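Long-range contact in ORF10 (Moritella marina, PDB 6RIW), which forms the ketosynthase-chain length factor didomain of a polyunsaturated fatty acid synthase, a part that probably catalyses condensation steps of acyl chain elongation: residues G773-L787 with N869-I881. Numbering follows the deposited sequence.
Sequences GSNAKAITIAADKAL and NGLGRDNSCAHLI
With chi1 of C877 at 175°, SG stands anti to the backbone N and lies against the helix backbone, 3.6 Å from I779 CA; the first torsion of H879, somewhat off the fully anti position, turns the imidazole so that one face meets A783. These two residues belong to strand 876-881, over which helix 776-787 packs in the second of the chain's two ketosynthase-family, thiolase-like domains, probably the chain length factor. The helix axis runs 7.3 Å from the strand axis and at 33° to it, an approach fitted by the small residues A778, A782 and A786, whose CB atoms point toward the strand. A783 CB makes a CH-pi contact, 3.6 Å from the H879 ring centroid and 11° off its normal. The same ring is fixed at its edge: ND1 donates to N869 OD1 (2.8 Å), which lies in the ring plane, while NE2 is hydrogen-bonded to Y822. Replacing H879 by an alanine would remove the ring, and is likely to leave A783 CB without the face it rests on and both N869 OD1 and the Y822 hydroxyl without this partner. The side chains of I779 and N869 cross at about a right angle, with I779 CD1 3.7 Å from N869 ND2, which is itself bonded to E814. Farther along, L787 CD2 meets I881 CD1. Before the helix, G773 N donates to N875 O at 2.9 Å, arriving above the carbonyl plane rather than on a lone pair.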
loop_
_atom_site.group_PDB
_atom_site.type_symbol
_atom_site.label_atom_id
_atom_site.label_comp_id
_atom_site.label_asym_id
_atom_site.label_seq_id
_atom_site.Cartn_x
_atom_site.Cartn_y
_atom_site.Cartn_z
ATOM N N GLY A 773 10.699 -18.936 0.284
ATOM C CA GLY A 773 9.939 -20.173 0.330
ATOM C C GLY A 773 9.108 -20.308 1.593
ATOM O O GLY A 773 9.119 -19.467 2.498
ATOM N N SER A 774 8.361 -21.411 1.647
ATOM C CA SER A 774 7.397 -21.639 2.712
ATOM C C SER A 774 7.492 -23.019 3.344
ATOM O O SER A 774 6.652 -23.342 4.199
ATOM C CB SER A 774 5.958 -21.462 2.177
ATOM O OG SER A 774 5.709 -20.116 1.787
ATOM N N ASN A 775 8.455 -23.848 2.950
ATOM C CA ASN A 775 8.489 -25.215 3.463
ATOM C C ASN A 775 9.378 -25.317 4.703
ATOM O O ASN A 775 9.928 -24.329 5.194
ATOM C CB ASN A 775 8.943 -26.190 2.376
ATOM C CG ASN A 775 10.306 -25.845 1.807
ATOM O OD1 ASN A 775 11.028 -25.008 2.345
ATOM N ND2 ASN A 775 10.669 -26.499 0.710
ATOM N N ALA A 776 9.489 -26.536 5.240
ATOM C CA ALA A 776 10.277 -26.752 6.447
ATOM C C ALA A 776 11.729 -26.349 6.241
ATOM O O ALA A 776 12.382 -25.859 7.168
ATOM C CB ALA A 776 10.194 -28.218 6.879
ATOM N N LYS A 777 12.259 -26.579 5.043
ATOM C CA LYS A 777 13.645 -26.218 4.757
ATOM C C LYS A 777 13.843 -24.712 4.865
ATOM O O LYS A 777 14.819 -24.248 5.469
ATOM C CB LYS A 777 14.018 -26.703 3.363
ATOM C CG LYS A 777 15.458 -26.434 2.965
ATOM C CD LYS A 777 16.410 -27.320 3.782
ATOM C CE LYS A 777 17.862 -27.185 3.286
ATOM N NZ LYS A 777 18.855 -27.254 4.394
ATOM N N ALA A 778 12.911 -23.935 4.290
ATOM C CA ALA A 778 12.983 -22.479 4.388
ATOM C C ALA A 778 12.936 -22.023 5.839
ATOM O O ALA A 778 13.651 -21.095 6.221
ATOM C CB ALA A 778 11.845 -21.830 3.589
ATOM N N ILE A 779 12.105 -22.668 6.664
ATOM C CA ILE A 779 12.058 -22.332 8.087
ATOM C C ILE A 779 13.422 -22.546 8.741
ATOM O O ILE A 779 13.919 -21.687 9.489
ATOM C CB ILE A 779 10.966 -23.153 8.789
ATOM C CG1 ILE A 779 9.589 -22.748 8.240
ATOM C CG2 ILE A 779 11.020 -22.922 10.279
ATOM C CD1 ILE A 779 8.443 -23.571 8.782
ATOM N N THR A 780 14.038 -23.708 8.505
ATOM C CA THR A 780 15.315 -23.965 9.161
ATOM C C THR A 780 16.400 -23.018 8.666
ATOM O O THR A 780 17.263 -22.605 9.458
ATOM C CB THR A 780 15.736 -25.432 8.967
ATOM O OG1 THR A 780 16.024 -25.668 7.587
ATOM C CG2 THR A 780 14.631 -26.342 9.383
ATOM N N ILE A 781 16.349 -22.621 7.388
ATOM C CA ILE A 781 17.349 -21.698 6.859
ATOM C C ILE A 781 17.204 -20.329 7.502
ATOM O O ILE A 781 18.195 -19.704 7.916
ATOM C CB ILE A 781 17.246 -21.601 5.329
ATOM C CG1 ILE A 781 17.794 -22.876 4.676
ATOM C CG2 ILE A 781 17.994 -20.359 4.841
ATOM C CD1 ILE A 781 17.524 -22.952 3.182
ATOM N N ALA A 782 15.962 -19.830 7.575
ATOM C CA ALA A 782 15.723 -18.548 8.219
ATOM C C ALA A 782 16.059 -18.604 9.698
ATOM O O ALA A 782 16.615 -17.649 10.250
ATOM C CB ALA A 782 14.264 -18.118 8.010
ATOM N N ALA A 783 15.700 -19.702 10.375
ATOM C CA ALA A 783 16.010 -19.812 11.795
ATOM C C ALA A 783 17.521 -19.793 12.040
ATOM O O ALA A 783 18.001 -19.144 12.981
ATOM C CB ALA A 783 15.385 -21.088 12.354
ATOM N N ASP A 784 18.278 -20.530 11.229
ATOM C CA ASP A 784 19.730 -20.543 11.393
ATOM C C ASP A 784 20.317 -19.149 11.202
ATOM O O ASP A 784 21.241 -18.744 11.927
ATOM C CB ASP A 784 20.359 -21.524 10.412
ATOM C CG ASP A 784 21.888 -21.494 10.460
ATOM O OD1 ASP A 784 22.457 -21.735 11.553
ATOM O OD2 ASP A 784 22.521 -21.204 9.416
ATOM N N LYS A 785 19.815 -18.407 10.214
ATOM C CA LYS A 785 20.306 -17.045 10.026
ATOM C C LYS A 785 20.005 -16.195 11.246
ATOM O O LYS A 785 20.845 -15.406 11.690
ATOM C CB LYS A 785 19.670 -16.391 8.794
ATOM C CG LYS A 785 19.992 -16.996 7.445
ATOM C CD LYS A 785 19.361 -16.114 6.367
ATOM C CE LYS A 785 19.295 -16.814 5.032
ATOM N NZ LYS A 785 18.627 -15.943 4.005
ATOM N N ALA A 786 18.792 -16.325 11.792
ATOM C CA ALA A 786 18.393 -15.455 12.884
ATOM C C ALA A 786 19.141 -15.804 14.161
ATOM O O ALA A 786 19.519 -14.910 14.931
ATOM C CB ALA A 786 16.872 -15.538 13.083
ATOM N N LEU A 787 19.389 -17.098 14.395
ATOM C CA LEU A 787 20.137 -17.483 15.590
ATOM C C LEU A 787 21.582 -17.001 15.495
ATOM O O LEU A 787 22.141 -16.500 16.480
ATOM C CB LEU A 787 20.073 -19.001 15.793
ATOM C CG LEU A 787 18.679 -19.555 16.123
ATOM C CD1 LEU A 787 18.566 -21.045 15.790
ATOM C CD2 LEU A 787 18.311 -19.293 17.575
ATOM N N ASN A 869 8.264 -17.414 14.511
ATOM C CA ASN A 869 8.281 -17.834 13.119
ATOM C C ASN A 869 7.111 -17.203 12.370
ATOM O O ASN A 869 6.043 -16.980 12.939
ATOM C CB ASN A 869 8.218 -19.366 13.016
ATOM C CG ASN A 869 8.700 -19.881 11.672
ATOM O OD1 ASN A 869 9.804 -19.555 11.229
ATOM N ND2 ASN A 869 7.860 -20.670 11.000
ATOM N N GLY A 870 7.334 -16.881 11.096
ATOM C CA GLY A 870 6.315 -16.281 10.253
ATOM C C GLY A 870 6.297 -16.865 8.854
ATOM O O GLY A 870 7.358 -17.098 8.260
ATOM N N LEU A 871 5.091 -17.152 8.342
ATOM C CA LEU A 871 4.872 -17.615 6.983
ATOM C C LEU A 871 3.759 -16.768 6.400
ATOM O O LEU A 871 3.100 -16.011 7.114
ATOM C CB LEU A 871 4.491 -19.112 6.916
ATOM C CG LEU A 871 5.528 -20.091 7.490
ATOM C CD1 LEU A 871 4.938 -21.501 7.573
ATOM C CD2 LEU A 871 6.777 -20.110 6.611
ATOM N N GLY A 872 3.540 -16.871 5.096
ATOM C CA GLY A 872 2.378 -16.193 4.549
ATOM C C GLY A 872 2.348 -16.238 3.034
ATOM O O GLY A 872 3.133 -16.934 2.385
ATOM N N ARG A 873 1.420 -15.466 2.490
ATOM C CA ARG A 873 1.241 -15.475 1.052
ATOM C C ARG A 873 2.352 -14.745 0.317
ATOM O O ARG A 873 2.352 -14.753 -0.919
ATOM C CB ARG A 873 -0.117 -14.872 0.700
ATOM C CG ARG A 873 -1.298 -15.764 1.093
ATOM C CD ARG A 873 -1.199 -17.135 0.374
ATOM N NE ARG A 873 -1.402 -16.994 -1.071
ATOM C CZ ARG A 873 -1.172 -17.953 -1.965
ATOM N NH1 ARG A 873 -0.717 -19.146 -1.581
ATOM N NH2 ARG A 873 -1.418 -17.736 -3.246
ATOM N N ASP A 874 3.284 -14.106 1.024
ATOM C CA ASP A 874 4.442 -13.534 0.347
ATOM C C ASP A 874 5.490 -14.586 0.000
ATOM O O ASP A 874 6.451 -14.274 -0.717
ATOM C CB ASP A 874 5.066 -12.455 1.228
ATOM C CG ASP A 874 5.379 -12.982 2.634
ATOM O OD1 ASP A 874 4.435 -13.469 3.338
ATOM O OD2 ASP A 874 6.563 -12.918 3.027
ATOM N N ASN A 875 5.312 -15.825 0.470
ATOM C CA ASN A 875 6.200 -16.946 0.119
ATOM C C ASN A 875 7.628 -16.698 0.614
ATOM O O ASN A 875 8.617 -16.914 -0.099
ATOM C CB ASN A 875 6.175 -17.236 -1.393
ATOM C CG ASN A 875 6.561 -18.675 -1.710
ATOM O OD1 ASN A 875 6.806 -19.475 -0.806
ATOM N ND2 ASN A 875 6.604 -19.015 -2.990
ATOM N N SER A 876 7.743 -16.209 1.842
ATOM C CA SER A 876 9.031 -16.213 2.518
ATOM C C SER A 876 8.809 -16.558 3.981
ATOM O O SER A 876 7.713 -16.393 4.535
ATOM C CB SER A 876 9.773 -14.874 2.359
ATOM O OG SER A 876 9.061 -13.837 2.984
ATOM N N CYS A 877 9.838 -17.115 4.587
ATOM C CA CYS A 877 9.805 -17.422 6.001
ATOM C C CYS A 877 10.563 -16.329 6.743
ATOM O O CYS A 877 11.684 -15.981 6.360
ATOM C CB CYS A 877 10.429 -18.786 6.277
ATOM S SG CYS A 877 10.503 -19.082 8.051
ATOM N N ALA A 878 9.943 -15.778 7.775
ATOM C CA ALA A 878 10.587 -14.852 8.688
ATOM C C ALA A 878 10.852 -15.573 10.002
ATOM O O ALA A 878 10.037 -16.388 10.450
ATOM C CB ALA A 878 9.718 -13.605 8.934
ATOM N N HIS A 879 11.998 -15.291 10.609
ATOM C CA HIS A 879 12.302 -15.832 11.931
ATOM C C HIS A 879 12.935 -14.743 12.784
ATOM O O HIS A 879 13.864 -14.059 12.333
ATOM C CB HIS A 879 13.237 -17.045 11.824
ATOM C CG HIS A 879 13.039 -18.067 12.908
ATOM N ND1 HIS A 879 12.019 -19.002 12.887
ATOM C CD2 HIS A 879 13.751 -18.311 14.036
ATOM C CE1 HIS A 879 12.110 -19.766 13.966
ATOM N NE2 HIS A 879 13.156 -19.370 14.677
ATOM N N LEU A 880 12.430 -14.577 14.005
ATOM C CA LEU A 880 12.899 -13.518 14.892
ATOM C C LEU A 880 13.342 -14.118 16.213
ATOM O O LEU A 880 12.775 -15.112 16.677
ATOM C CB LEU A 880 11.811 -12.482 15.190
ATOM C CG LEU A 880 11.304 -11.640 14.031
ATOM C CD1 LEU A 880 10.250 -12.401 13.259
ATOM C CD2 LEU A 880 10.704 -10.334 14.579
ATOM N N ILE A 881 14.330 -13.483 16.831
ATOM C CA ILE A 881 14.733 -13.807 18.201
ATOM C C ILE A 881 14.523 -12.562 19.047
ATOM O O ILE A 881 15.069 -11.501 18.731
ATOM C CB ILE A 881 16.204 -14.256 18.287
ATOM C CG1 ILE A 881 16.481 -15.477 17.399
ATOM C CG2 ILE A 881 16.570 -14.495 19.745
ATOM C CD1 ILE A 881 15.665 -16.743 17.797
HETATM O O HOH W 1 5.575 -18.343 3.621
HETATM O O HOH W 2 2.522 -19.869 2.711
HETATM O O HOH W 3 7.546 -22.738 -0.963
#